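Local atomic coordinates of uncharacterized DUF3829-like protein (Bacteroides thetaiotaomicron, PDB entry 3RH3), a protein that is of unknown function but folds as an all-alpha, DUF3829-like protein that is probably made as a lipoprotein in the cell. Residues Ala40-Met45 and Glu124-Ser129; Leu146-Glu151 and Gln163-Arg168; Arg168-Thr173 and Lys201-Ala206. All blocks are in the same frame, centred on the assembly; numbering follows the deposited sequence.

Overall arrangement
From the N terminus, interaction 1 comes first: helix 35-46 packs on helix 115-154, closing a span of 78 residues that includes helix 79-111. Further along helix 115-154, interaction 2 joins it to helix 161-181, with 11 residues between the segments and the turn spanning only 155-160. Interaction 3 pairs helix 161-181 with helix 189-207 and closes a span of 27 residues. The three follow in series, none nesting or crossing. Interactions 2 and 3 share R168 and have centres about 10 Å apart, whereas that of interaction 1 lies about 35 Å from that of interaction 2. Helix 115-154 thus runs between sites on opposite sides of the chain's centre, and helix 161-181 leads into the C-terminal helices.

Interaction 1. Residues Ala40-Met45 and Glu124-Ser129; sequences AVLGYM and ENYKLS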
ATOM      1  N   ALA A  40       7.400   3.166  14.207  1.00 46.34           N
ATOM      2  CA  ALA A  40       8.400   2.882  15.254  1.00 48.37           C
ATOM      3  C   ALA A  40       9.057   4.183  15.732  1.00 54.85           C
ATOM      4  O   ALA A  40       9.269   4.379  16.930  1.00 56.89           O
ATOM      5  CB  ALA A  40       9.463   1.926  14.732  1.00 49.09           C
ATOM      6  N   VAL A  41       9.345   5.080  14.781  1.00 50.80           N
ATOM      7  CA  VAL A  41       9.943   6.382  15.040  1.00 51.37           C
ATOM      8  C   VAL A  41       8.936   7.236  15.834  1.00 55.19           C
ATOM      9  O   VAL A  41       9.318   7.824  16.846  1.00 55.87           O
ATOM     10  CB  VAL A  41      10.407   7.048  13.719  1.00 53.75           C
ATOM     11  CG1 VAL A  41      10.690   8.533  13.909  1.00 54.58           C
ATOM     12  CG2 VAL A  41      11.633   6.333  13.161  1.00 53.43           C
ATOM     13  N   LEU A  42       7.654   7.269  15.400  1.00 50.89           N
ATOM     14  CA  LEU A  42       6.578   7.999  16.099  1.00 51.09           C
ATOM     15  C   LEU A  42       6.421   7.466  17.519  1.00 56.63           C
ATOM     16  O   LEU A  42       6.262   8.256  18.455  1.00 56.25           O
ATOM     17  CB  LEU A  42       5.228   7.905  15.350  1.00 49.24           C
ATOM     18  CG  LEU A  42       5.090   8.701  14.049  1.00 52.18           C
ATOM     19  CD1 LEU A  42       3.800   8.326  13.321  1.00 50.06           C
ATOM     20  CD2 LEU A  42       5.163  10.213  14.302  1.00 53.14           C
ATOM     21  N   GLY A  43       6.518   6.139  17.658  1.00 54.17           N
ATOM     22  CA  GLY A  43       6.453   5.440  18.934  1.00 55.51           C
ATOM     23  C   GLY A  43       7.561   5.888  19.860  1.00 63.46           C
ATOM     24  O   GLY A  43       7.297   6.201  21.026  1.00 64.87           O
ATOM     25  N   TYR A  44       8.803   5.995  19.317  1.00 60.66           N
ATOM     26  CA  TYR A  44       9.967   6.448  20.072  1.00 62.65           C
ATOM     27  C   TYR A  44       9.748   7.872  20.590  1.00 64.55           C
ATOM     28  O   TYR A  44      10.031   8.147  21.757  1.00 65.72           O
ATOM     29  CB  TYR A  44      11.252   6.370  19.224  1.00 65.38           C
ATOM     30  CG  TYR A  44      12.511   6.620  20.031  1.00 72.38           C
ATOM     31  CD1 TYR A  44      12.997   7.913  20.223  1.00 76.17           C
ATOM     32  CD2 TYR A  44      13.200   5.569  20.629  1.00 75.19           C
ATOM     33  CE1 TYR A  44      14.137   8.151  20.989  1.00 80.92           C
ATOM     34  CE2 TYR A  44      14.345   5.794  21.396  1.00 79.38           C
ATOM     35  CZ  TYR A  44      14.817   7.087  21.564  1.00 91.79           C
ATOM     36  OH  TYR A  44      15.944   7.309  22.325  1.00 98.94           O
HETATM   37  N   MSE A  45       9.212   8.759  19.729  1.00 57.72           N
HETATM   38  CA  MSE A  45       8.963  10.171  20.037  1.00 56.98           C
HETATM   39  C   MSE A  45       7.821  10.405  21.033  1.00 64.79           C
HETATM   40  O   MSE A  45       7.666  11.529  21.521  1.00 65.30           O
HETATM   41  CB  MSE A  45       8.694  10.954  18.763  1.00 56.22           C
HETATM   42  CG  MSE A  45       9.903  11.010  17.850  1.00 60.75           C
HETATM   43 SE   MSE A  45       9.429  11.780  16.164  0.75 63.13          SE
HETATM   44  CE  MSE A  45       9.399  13.659  16.646  1.00 61.88           C
ATOM     45  N   GLU A 124       4.401  17.727  14.411  1.00 59.41           N
ATOM     46  CA  GLU A 124       4.768  17.857  12.999  1.00 57.36           C
ATOM     47  C   GLU A 124       4.917  16.479  12.342  1.00 57.87           C
ATOM     48  O   GLU A 124       4.368  16.255  11.259  1.00 56.28           O
ATOM     49  CB  GLU A 124       6.073  18.656  12.838  1.00 59.73           C
ATOM     50  N   ASN A 125       5.628  15.552  13.021  1.00 52.39           N
ATOM     51  CA  ASN A 125       5.896  14.224  12.493  1.00 50.04           C
ATOM     52  C   ASN A 125       4.641  13.371  12.367  1.00 53.81           C
ATOM     53  O   ASN A 125       4.615  12.551  11.449  1.00 53.08           O
ATOM     54  CB  ASN A 125       7.004  13.522  13.258  1.00 47.04           C
ATOM     55  CG  ASN A 125       8.344  13.823  12.611  1.00 58.25           C
ATOM     56  OD1 ASN A 125       8.472  14.780  11.846  1.00 54.50           O
ATOM     57  ND2 ASN A 125       9.338  12.959  12.784  1.00 45.26           N
ATOM     58  N   TYR A 126       3.574  13.624  13.188  1.00 49.70           N
ATOM     59  CA  TYR A 126       2.279  12.948  13.038  1.00 48.03           C
ATOM     60  C   TYR A 126       1.643  13.338  11.698  1.00 51.96           C
ATOM     61  O   TYR A 126       1.204  12.467  10.944  1.00 51.54           O
ATOM     62  CB  TYR A 126       1.314  13.316  14.176  1.00 49.70           C
ATOM     63  CG  TYR A 126       1.518  12.627  15.502  1.00 51.06           C
ATOM     64  CD1 TYR A 126       1.786  11.259  15.568  1.00 51.86           C
ATOM     65  CD2 TYR A 126       1.309  13.310  16.697  1.00 53.51           C
ATOM     66  CE1 TYR A 126       1.905  10.604  16.794  1.00 53.12           C
ATOM     67  CE2 TYR A 126       1.403  12.663  17.926  1.00 54.94           C
ATOM     68  CZ  TYR A 126       1.717  11.315  17.969  1.00 59.37           C
ATOM     69  OH  TYR A 126       1.837  10.705  19.179  1.00 60.13           O
ATOM     70  N   LYS A 127       1.617  14.656  11.398  1.00 49.54           N
ATOM     71  CA  LYS A 127       1.085  15.189  10.143  1.00 48.83           C
ATOM     72  C   LYS A 127       1.915  14.688   8.936  1.00 49.94           C
ATOM     73  O   LYS A 127       1.340  14.261   7.930  1.00 47.39           O
ATOM     74  CB  LYS A 127       1.060  16.724  10.183  1.00 53.12           C
ATOM     75  N   LEU A 128       3.252  14.682   9.062  1.00 46.73           N
ATOM     76  CA  LEU A 128       4.135  14.238   7.972  1.00 45.69           C
ATOM     77  C   LEU A 128       3.980  12.748   7.663  1.00 47.16           C
ATOM     78  O   LEU A 128       4.030  12.378   6.492  1.00 44.71           O
ATOM     79  CB  LEU A 128       5.604  14.570   8.250  1.00 47.04           C
ATOM     80  CG  LEU A 128       5.965  16.064   8.169  1.00 53.47           C
ATOM     81  CD1 LEU A 128       7.264  16.339   8.875  1.00 55.59           C
ATOM     82  CD2 LEU A 128       6.025  16.558   6.731  1.00 55.14           C
ATOM     83  N   SER A 129       3.747  11.902   8.696  1.00 43.84           N
ATOM     84  CA  SER A 129       3.572  10.462   8.505  1.00 42.21           C
ATOM     85  C   SER A 129       2.320  10.160   7.671  1.00 43.71           C
ATOM     86  O   SER A 129       2.334   9.234   6.877  1.00 40.73           O
ATOM     87  CB  SER A 129       3.506   9.742   9.850  1.00 43.63           C
ATOM     88  OG  SER A 129       2.393  10.131  10.635  1.00 47.38           O
TER
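L42 and M45 of helix 35-46 meet N125, Y126 and S129 of helix 115-154 in an antiparallel helix-helix contact of this all-alpha fold. The segment axes come within 10.7 Å and run at 165° to each other. The V41 side chain points toward the second helix but stops short of it, packing on F99 and F103 of helix 79-111, so that a third helix borders the contact. L42 carries most of the packing and forks over the second helix. Its CD2 branch lies 3.7 Å from the backbone O of N125 and also reaches the Y126 ring, with CD2 3.8 Å from CD1 of that ring, approaching at a slant. The CD1 branch goes to the next turn, where it sits 3.5 Å from S129 OG. The Y126 ring also stacks with H185, and its OH is hydrogen-bonded to OE2 of E46, the residue that follows the first segment. M45, present as selenomethionine, comes one turn after L42. Its chain stays extended as far as SE and then bends at chi3 (78°), and it crosses the N125 side chain at about a right angle. M45 SE rests 3.6 Å from N125 ND2. That nitrogen is committed elsewhere, donating to F99 O, while N125 OD1 accepts from N102 ND2; these two bonds to helix 79-111 satisfy the buried amide and fix its rotation, and M45 adds packing against the amide. At the far end, S129 has its OG between the backbone N and the carbonyl carbon. From there OG donates a 2.6 Å hydrogen bond to Y126 O one turn back, meeting that carbonyl at a C=O...O angle of 122°.

Interaction 2. Residues Leu146-Glu151 and Gln163-Arg168; sequences LTEQAE and QIMAMR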
ATOM      1  N   LEU A 146      -3.386   1.108 -14.656  1.00 42.25           N
ATOM      2  CA  LEU A 146      -2.381   0.962 -15.709  1.00 42.68           C
ATOM      3  C   LEU A 146      -1.763  -0.432 -15.680  1.00 48.14           C
ATOM      4  O   LEU A 146      -1.618  -1.058 -16.735  1.00 49.80           O
ATOM      5  CB  LEU A 146      -1.301   2.041 -15.574  1.00 42.24           C
ATOM      6  CG  LEU A 146      -1.805   3.484 -15.744  1.00 47.15           C
ATOM      7  CD1 LEU A 146      -0.767   4.479 -15.282  1.00 46.54           C
ATOM      8  CD2 LEU A 146      -2.228   3.767 -17.181  1.00 50.27           C
ATOM      9  N   THR A 147      -1.411  -0.922 -14.478  1.00 43.77           N
ATOM     10  CA  THR A 147      -0.855  -2.270 -14.259  1.00 44.04           C
ATOM     11  C   THR A 147      -1.932  -3.291 -14.679  1.00 46.21           C
ATOM     12  O   THR A 147      -1.604  -4.271 -15.327  1.00 45.71           O
ATOM     13  CB  THR A 147      -0.389  -2.408 -12.787  1.00 52.31           C
ATOM     14  OG1 THR A 147       0.655  -1.459 -12.554  1.00 51.89           O
ATOM     15  CG2 THR A 147       0.124  -3.788 -12.442  1.00 54.57           C
ATOM     16  N   GLU A 148      -3.208  -3.003 -14.365  1.00 43.64           N
ATOM     17  CA  GLU A 148      -4.379  -3.821 -14.694  1.00 45.47           C
ATOM     18  C   GLU A 148      -4.532  -3.987 -16.217  1.00 47.66           C
ATOM     19  O   GLU A 148      -4.684  -5.100 -16.688  1.00 46.38           O
ATOM     20  CB  GLU A 148      -5.645  -3.183 -14.093  1.00 47.33           C
ATOM     21  CG  GLU A 148      -6.862  -4.081 -13.964  1.00 64.66           C
ATOM     22  CD  GLU A 148      -8.033  -3.461 -13.223  1.00 95.95           C
ATOM     23  OE1 GLU A 148      -7.812  -2.799 -12.182  1.00 83.68           O
ATOM     24  OE2 GLU A 148      -9.184  -3.677 -13.667  1.00100.69           O
ATOM     25  N   GLN A 149      -4.485  -2.883 -16.969  1.00 45.79           N
ATOM     26  CA  GLN A 149      -4.573  -2.874 -18.422  1.00 46.21           C
ATOM     27  C   GLN A 149      -3.395  -3.665 -19.022  1.00 49.68           C
ATOM     28  O   GLN A 149      -3.598  -4.440 -19.959  1.00 50.46           O
ATOM     29  CB  GLN A 149      -4.591  -1.423 -18.940  1.00 47.93           C
ATOM     30  CG  GLN A 149      -4.797  -1.273 -20.453  1.00 68.49           C
ATOM     31  CD  GLN A 149      -6.110  -1.848 -20.948  1.00 91.53           C
ATOM     32  OE1 GLN A 149      -7.189  -1.549 -20.420  1.00 89.38           O
ATOM     33  NE2 GLN A 149      -6.043  -2.686 -21.978  1.00 79.84           N
ATOM     34  N   ALA A 150      -2.181  -3.484 -18.470  1.00 43.78           N
ATOM     35  CA  ALA A 150      -0.996  -4.200 -18.941  1.00 43.73           C
ATOM     36  C   ALA A 150      -1.132  -5.697 -18.681  1.00 48.27           C
ATOM     37  O   ALA A 150      -0.820  -6.496 -19.566  1.00 48.41           O
ATOM     38  CB  ALA A 150       0.258  -3.655 -18.275  1.00 43.78           C
ATOM     39  N   GLU A 151      -1.637  -6.081 -17.484  1.00 45.13           N
ATOM     40  CA  GLU A 151      -1.843  -7.484 -17.152  1.00 45.59           C
ATOM     41  C   GLU A 151      -2.901  -8.102 -18.060  1.00 51.66           C
ATOM     42  O   GLU A 151      -2.683  -9.194 -18.546  1.00 52.68           O
ATOM     43  CB  GLU A 151      -2.191  -7.699 -15.670  1.00 45.99           C
ATOM     44  CG  GLU A 151      -0.973  -7.811 -14.757  1.00 54.97           C
ATOM     45  CD  GLU A 151      -0.078  -9.043 -14.870  1.00 82.24           C
ATOM     46  OE1 GLU A 151       0.364  -9.385 -15.993  1.00 63.65           O
ATOM     47  OE2 GLU A 151       0.254  -9.619 -13.808  1.00 83.61           O
ATOM     48  N   GLN A 163      -9.422 -15.234 -12.921  1.00 40.68           N
ATOM     49  CA  GLN A 163      -9.008 -15.630 -11.583  0.67 39.43           C
ATOM     50  C   GLN A 163      -7.756 -14.821 -11.155  1.00 41.66           C
ATOM     51  O   GLN A 163      -7.763 -14.235 -10.079  1.00 40.05           O
ATOM     52  CB  GLN A 163      -8.744 -17.156 -11.536  0.67 41.58           C
ATOM     53  CG  GLN A 163     -10.020 -18.028 -11.615  0.67 51.56           C
ATOM     54  CD  GLN A 163     -10.560 -18.332 -13.011  0.67 55.96           C
ATOM     55  OE1 GLN A 163     -10.283 -17.639 -14.009  0.67 46.10           O
ATOM     56  NE2 GLN A 163     -11.435 -19.330 -13.090  0.67 32.38           N
ATOM     57  N   ILE A 164      -6.696 -14.777 -12.013  1.00 38.97           N
ATOM     58  CA  ILE A 164      -5.436 -14.062 -11.762  1.00 37.40           C
ATOM     59  C   ILE A 164      -5.694 -12.558 -11.592  1.00 40.27           C
ATOM     60  O   ILE A 164      -5.205 -11.956 -10.621  1.00 38.70           O
ATOM     61  CB  ILE A 164      -4.389 -14.356 -12.873  1.00 40.32           C
ATOM     62  CG1 ILE A 164      -3.972 -15.852 -12.819  1.00 40.22           C
ATOM     63  CG2 ILE A 164      -3.148 -13.420 -12.744  1.00 39.55           C
ATOM     64  CD1 ILE A 164      -3.564 -16.466 -14.117  1.00 41.54           C
HETATM   65  N   MSE A 165      -6.458 -11.963 -12.520  1.00 37.05           N
HETATM   66  CA  MSE A 165      -6.839 -10.538 -12.491  0.50 34.99           C
HETATM   67  C   MSE A 165      -7.549 -10.204 -11.174  1.00 38.69           C
HETATM   68  O   MSE A 165      -7.235  -9.207 -10.536  1.00 37.19           O
HETATM   69  CB  MSE A 165      -7.758 -10.173 -13.683  0.50 37.29           C
HETATM   70  CG  MSE A 165      -7.083 -10.253 -15.049  0.50 44.02           C
HETATM   71 SE   MSE A 165      -5.488  -9.161 -15.205  0.38 49.39          SE
HETATM   72  CE  MSE A 165      -6.365  -7.441 -15.274  0.50 44.95           C
ATOM     73  N   ALA A 166      -8.511 -11.072 -10.756  1.00 36.30           N
ATOM     74  CA  ALA A 166      -9.268 -10.855  -9.521  1.00 34.90           C
ATOM     75  C   ALA A 166      -8.348 -10.834  -8.297  1.00 38.78           C
ATOM     76  O   ALA A 166      -8.445  -9.925  -7.460  1.00 38.34           O
ATOM     77  CB  ALA A 166     -10.329 -11.922  -9.354  1.00 35.95           C
HETATM   78  N   MSE A 167      -7.438 -11.806  -8.205  1.00 34.77           N
HETATM   79  CA  MSE A 167      -6.526 -11.886  -7.058  1.00 33.84           C
HETATM   80  C   MSE A 167      -5.625 -10.669  -7.002  1.00 40.81           C
HETATM   81  O   MSE A 167      -5.497 -10.078  -5.935  1.00 42.70           O
HETATM   82  CB  MSE A 167      -5.696 -13.167  -7.087  1.00 35.05           C
HETATM   83  CG  MSE A 167      -6.493 -14.377  -6.739  1.00 39.60           C
HETATM   84 SE   MSE A 167      -5.410 -15.983  -6.544  0.75 43.72          SE
HETATM   85  CE  MSE A 167      -5.475 -16.600  -8.390  1.00 42.51           C
ATOM     86  N   ARG A 168      -5.026 -10.285  -8.141  1.00 38.20           N
ATOM     87  CA  ARG A 168      -4.206  -9.084  -8.258  1.00 38.05           C
ATOM     88  C   ARG A 168      -4.981  -7.823  -7.793  1.00 39.21           C
ATOM     89  O   ARG A 168      -4.449  -7.055  -7.002  1.00 39.70           O
ATOM     90  CB  ARG A 168      -3.716  -8.891  -9.698  1.00 39.69           C
ATOM     91  CG  ARG A 168      -2.620  -9.839 -10.096  1.00 52.78           C
ATOM     92  CD  ARG A 168      -1.945  -9.400 -11.394  1.00 64.73           C
ATOM     93  NE  ARG A 168      -1.091  -8.210 -11.249  1.00 73.55           N
ATOM     94  CZ  ARG A 168       0.130  -8.208 -10.713  1.00 90.70           C
ATOM     95  NH1 ARG A 168       0.651  -9.329 -10.222  1.00 72.90           N
ATOM     96  NH2 ARG A 168       0.832  -7.084 -10.651  1.00 82.95           N
TER
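The R168 guanidinium has E151 OE2 over one face and T147 CG2 at its edge, close to the plane. E151 OE2 stands 3.1 Å above the plane, displaced toward the rim on the NE side, and lies 3.2 Å from R168 NE. No N-H points at the oxygen from this position, so the salt bridge rests on charge alone and is a weak one. The carboxylate is itself turned almost perpendicular to the guanidinium, their planes 84° apart. A bend at chi2 (-69°) of E151 swings the carboxylate over the arginine, and CG of E151 rides beside the same nitrogen, 3.5 Å from R168 NE. NH1 of R168 has another distant, weak ion-pair partner in the terminal carboxylate of I264. At the rim, CG2 of T147 lies 3.8 Å from R168 NH2. The hydroxyl of this threonine is hydrogen-bonded to L143 O, in its own helix, and its side chain also packs on I19 and Y22 of helix 10-32.

Beside the charged pair, M165, present as selenomethionine, curls through bends at chi2 and chi3 and brings its tip to helix 115-154. In the conformer described, M165 SE lies 3.6 Å from CB of E151, and M165 CE reaches CG of E148, also at 3.6 Å. A second conformer was modelled for this residue, which makes the details of its tip less certain. The arrangement is that of an antiparallel alpha-alpha hairpin. Helices 115-154 and 161-181, consecutive in the chain, lie side by side with their segment axes 11.0 Å apart, and the hairpin joins the DUF6845 region to the DUF3829-like C-terminal region.

Interaction 3. Residues Arg168-Thr173 and Lys201-Ala206; sequences RKMSGT and KELKAA
T173 and E202 meet end to end and form the polar part of this contact. T173 OG1 lies 2.8 Å from E202 OE1 and 3.0 Å from E202 OE2, while the backbone O of K169, one turn back, is another possible acceptor for its single proton, and E198 OE2 a weak partner. E202 attains this position with CG anti to its carbonyl carbon (chi1 -69°) and an extended chain beyond.

The electrostatic part is looser. K169 stretches across the glutamate, its CE 3.7 Å from E202 OE2, but NZ remains 4.7 Å from that oxygen and makes no direct bridge. E148 OE1 is a distant, weak partner of the same ammonium.

The apolar part belongs to M170, present as selenomethionine, which runs alongside E202, the two pointing opposite ways, M170 CG lying 3.6 Å from E202 OE1. M170 SE touches L203 CD1 at 3.9 Å, and a bend at chi3 (-87°) directs M170 CE onto A206 CB at 3.5 Å, a tight carbon pair. L226 of helix 216-240 packs against both M170 and L203. An alanine in place of E202 would probably leave the T173 hydroxyl with K169 O and the weak E198 contact alone among the acceptors described, and open a gap between K169, M170 CG and T173 where the carboxylate lay.

The antiparallel helices 161-181 and 189-207 thus combine buried M170, packed on L203 and A206, with a carboxylate met at its tip by one threonine hydroxyl; because E198 brings a second carboxylate close to E202 OE2, repulsion may raise the proton affinity of one acid, which the K169 ammonium would partly offset.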
ATOM      1  N   ARG A 168      -5.026 -10.285  -8.141  1.00 38.20           N
ATOM      2  CA  ARG A 168      -4.206  -9.084  -8.258  1.00 38.05           C
ATOM      3  C   ARG A 168      -4.981  -7.823  -7.793  1.00 39.21           C
ATOM      4  O   ARG A 168      -4.449  -7.055  -7.002  1.00 39.70           O
ATOM      5  CB  ARG A 168      -3.716  -8.891  -9.698  1.00 39.69           C
ATOM      6  CG  ARG A 168      -2.620  -9.839 -10.096  1.00 52.78           C
ATOM      7  CD  ARG A 168      -1.945  -9.400 -11.394  1.00 64.73           C
ATOM      8  NE  ARG A 168      -1.091  -8.210 -11.249  1.00 73.55           N
ATOM      9  CZ  ARG A 168       0.130  -8.208 -10.713  1.00 90.70           C
ATOM     10  NH1 ARG A 168       0.651  -9.329 -10.222  1.00 72.90           N
ATOM     11  NH2 ARG A 168       0.832  -7.084 -10.651  1.00 82.95           N
ATOM     12  N   LYS A 169      -6.216  -7.635  -8.228  1.00 36.41           N
ATOM     13  CA  LYS A 169      -6.996  -6.448  -7.825  1.00 36.63           C
ATOM     14  C   LYS A 169      -7.326  -6.452  -6.318  1.00 41.51           C
ATOM     15  O   LYS A 169      -7.132  -5.426  -5.663  1.00 43.36           O
ATOM     16  CB  LYS A 169      -8.275  -6.274  -8.651  1.00 40.62           C
ATOM     17  CG  LYS A 169      -8.845  -4.859  -8.499  1.00 46.20           C
ATOM     18  CD  LYS A 169      -9.924  -4.520  -9.472  1.00 56.44           C
ATOM     19  CE  LYS A 169     -10.262  -3.051  -9.353  1.00 71.51           C
ATOM     20  NZ  LYS A 169     -11.100  -2.580 -10.491  1.00 87.61           N
HETATM   21  N   MSE A 170      -7.732  -7.613  -5.758  1.00 35.65           N
HETATM   22  CA  MSE A 170      -8.057  -7.758  -4.330  1.00 31.68           C
HETATM   23  C   MSE A 170      -6.840  -7.526  -3.462  1.00 34.81           C
HETATM   24  O   MSE A 170      -6.960  -6.832  -2.457  1.00 31.25           O
HETATM   25  CB  MSE A 170      -8.695  -9.111  -4.039  1.00 32.34           C
HETATM   26  CG  MSE A 170     -10.119  -9.183  -4.629  1.00 35.97           C
HETATM   27 SE   MSE A 170     -11.034 -10.779  -4.100  0.75 38.55          SE
HETATM   28  CE  MSE A 170     -10.430 -11.929  -5.487  1.00 38.04           C
ATOM     29  N   SER A 171      -5.651  -7.994  -3.919  1.00 33.96           N
ATOM     30  CA  SER A 171      -4.384  -7.798  -3.230  1.00 34.40           C
ATOM     31  C   SER A 171      -4.063  -6.323  -3.139  1.00 38.40           C
ATOM     32  O   SER A 171      -3.586  -5.874  -2.101  1.00 38.69           O
ATOM     33  CB  SER A 171      -3.260  -8.555  -3.932  1.00 38.45           C
ATOM     34  OG  SER A 171      -3.380  -9.917  -3.563  1.00 53.49           O
ATOM     35  N   GLY A 172      -4.313  -5.593  -4.223  1.00 35.45           N
ATOM     36  CA  GLY A 172      -4.139  -4.148  -4.278  1.00 34.88           C
ATOM     37  C   GLY A 172      -5.072  -3.444  -3.308  1.00 37.14           C
ATOM     38  O   GLY A 172      -4.647  -2.569  -2.554  1.00 36.96           O
ATOM     39  N   THR A 173      -6.346  -3.864  -3.272  1.00 33.12           N
ATOM     40  CA  THR A 173      -7.356  -3.290  -2.361  1.00 31.89           C
ATOM     41  C   THR A 173      -6.966  -3.564  -0.905  1.00 33.66           C
ATOM     42  O   THR A 173      -7.040  -2.640  -0.092  1.00 32.02           O
ATOM     43  CB  THR A 173      -8.754  -3.807  -2.703  1.00 37.74           C
ATOM     44  OG1 THR A 173      -8.956  -3.648  -4.107  1.00 37.30           O
ATOM     45  CG2 THR A 173      -9.849  -3.021  -1.990  1.00 33.03           C
ATOM     46  N   LYS A 201     -17.214  -6.020  -2.922  1.00 34.12           N
ATOM     47  CA  LYS A 201     -17.756  -6.045  -4.277  1.00 35.25           C
ATOM     48  C   LYS A 201     -16.848  -6.916  -5.173  1.00 41.78           C
ATOM     49  O   LYS A 201     -17.353  -7.728  -5.943  1.00 44.29           O
ATOM     50  CB  LYS A 201     -17.857  -4.598  -4.815  1.00 36.33           C
ATOM     51  CG  LYS A 201     -18.870  -4.381  -5.914  1.00 50.71           C
ATOM     52  CD  LYS A 201     -18.898  -2.915  -6.359  1.00 63.10           C
ATOM     53  N   GLU A 202     -15.526  -6.777  -5.036  1.00 36.78           N
ATOM     54  CA  GLU A 202     -14.536  -7.561  -5.799  1.00 37.00           C
ATOM     55  C   GLU A 202     -14.614  -9.043  -5.407  1.00 41.32           C
ATOM     56  O   GLU A 202     -14.517  -9.924  -6.260  1.00 41.81           O
ATOM     57  CB  GLU A 202     -13.106  -7.043  -5.553  1.00 37.05           C
ATOM     58  CG  GLU A 202     -12.803  -5.672  -6.127  1.00 41.48           C
ATOM     59  CD  GLU A 202     -11.556  -4.992  -5.585  1.00 53.24           C
ATOM     60  OE1 GLU A 202     -10.792  -5.634  -4.830  1.00 46.67           O
ATOM     61  OE2 GLU A 202     -11.334  -3.812  -5.935  1.00 50.96           O
ATOM     62  N   LEU A 203     -14.828  -9.304  -4.126  1.00 38.03           N
ATOM     63  CA  LEU A 203     -14.898 -10.665  -3.605  1.00 39.01           C
ATOM     64  C   LEU A 203     -16.125 -11.424  -4.139  1.00 44.59           C
ATOM     65  O   LEU A 203     -15.984 -12.575  -4.533  1.00 45.70           O
ATOM     66  CB  LEU A 203     -14.897 -10.633  -2.074  1.00 39.08           C
ATOM     67  CG  LEU A 203     -14.792 -11.965  -1.345  1.00 45.34           C
ATOM     68  CD1 LEU A 203     -13.479 -12.662  -1.664  1.00 46.32           C
ATOM     69  CD2 LEU A 203     -14.929 -11.755   0.153  1.00 47.04           C
ATOM     70  N   LYS A 204     -17.304 -10.787  -4.146  1.00 41.10           N
ATOM     71  CA  LYS A 204     -18.553 -11.386  -4.633  1.00 42.18           C
ATOM     72  C   LYS A 204     -18.478 -11.641  -6.132  1.00 47.47           C
ATOM     73  O   LYS A 204     -19.021 -12.642  -6.608  1.00 48.60           O
ATOM     74  CB  LYS A 204     -19.759 -10.503  -4.279  1.00 43.58           C
ATOM     75  CG  LYS A 204     -20.031 -10.519  -2.780  1.00 57.34           C
ATOM     76  CD  LYS A 204     -21.356  -9.880  -2.396  1.00 69.12           C
ATOM     77  CE  LYS A 204     -21.714 -10.190  -0.958  1.00 80.36           C
ATOM     78  NZ  LYS A 204     -21.963 -11.645  -0.732  1.00 91.33           N
ATOM     79  N   ALA A 205     -17.782 -10.755  -6.872  1.00 44.60           N
ATOM     80  CA  ALA A 205     -17.578 -10.917  -8.310  1.00 44.98           C
ATOM     81  C   ALA A 205     -16.626 -12.085  -8.557  1.00 48.98           C
ATOM     82  O   ALA A 205     -16.933 -12.947  -9.381  1.00 50.25           O
ATOM     83  CB  ALA A 205     -17.036  -9.641  -8.920  1.00 45.41           C
ATOM     84  N   ALA A 206     -15.532 -12.173  -7.770  1.00 44.56           N
ATOM     85  CA  ALA A 206     -14.564 -13.275  -7.878  1.00 44.49           C
ATOM     86  C   ALA A 206     -15.216 -14.634  -7.614  1.00 49.93           C
ATOM     87  O   ALA A 206     -14.923 -15.586  -8.342  1.00 50.69           O
ATOM     88  CB  ALA A 206     -13.406 -13.068  -6.932  1.00 43.95           C
TER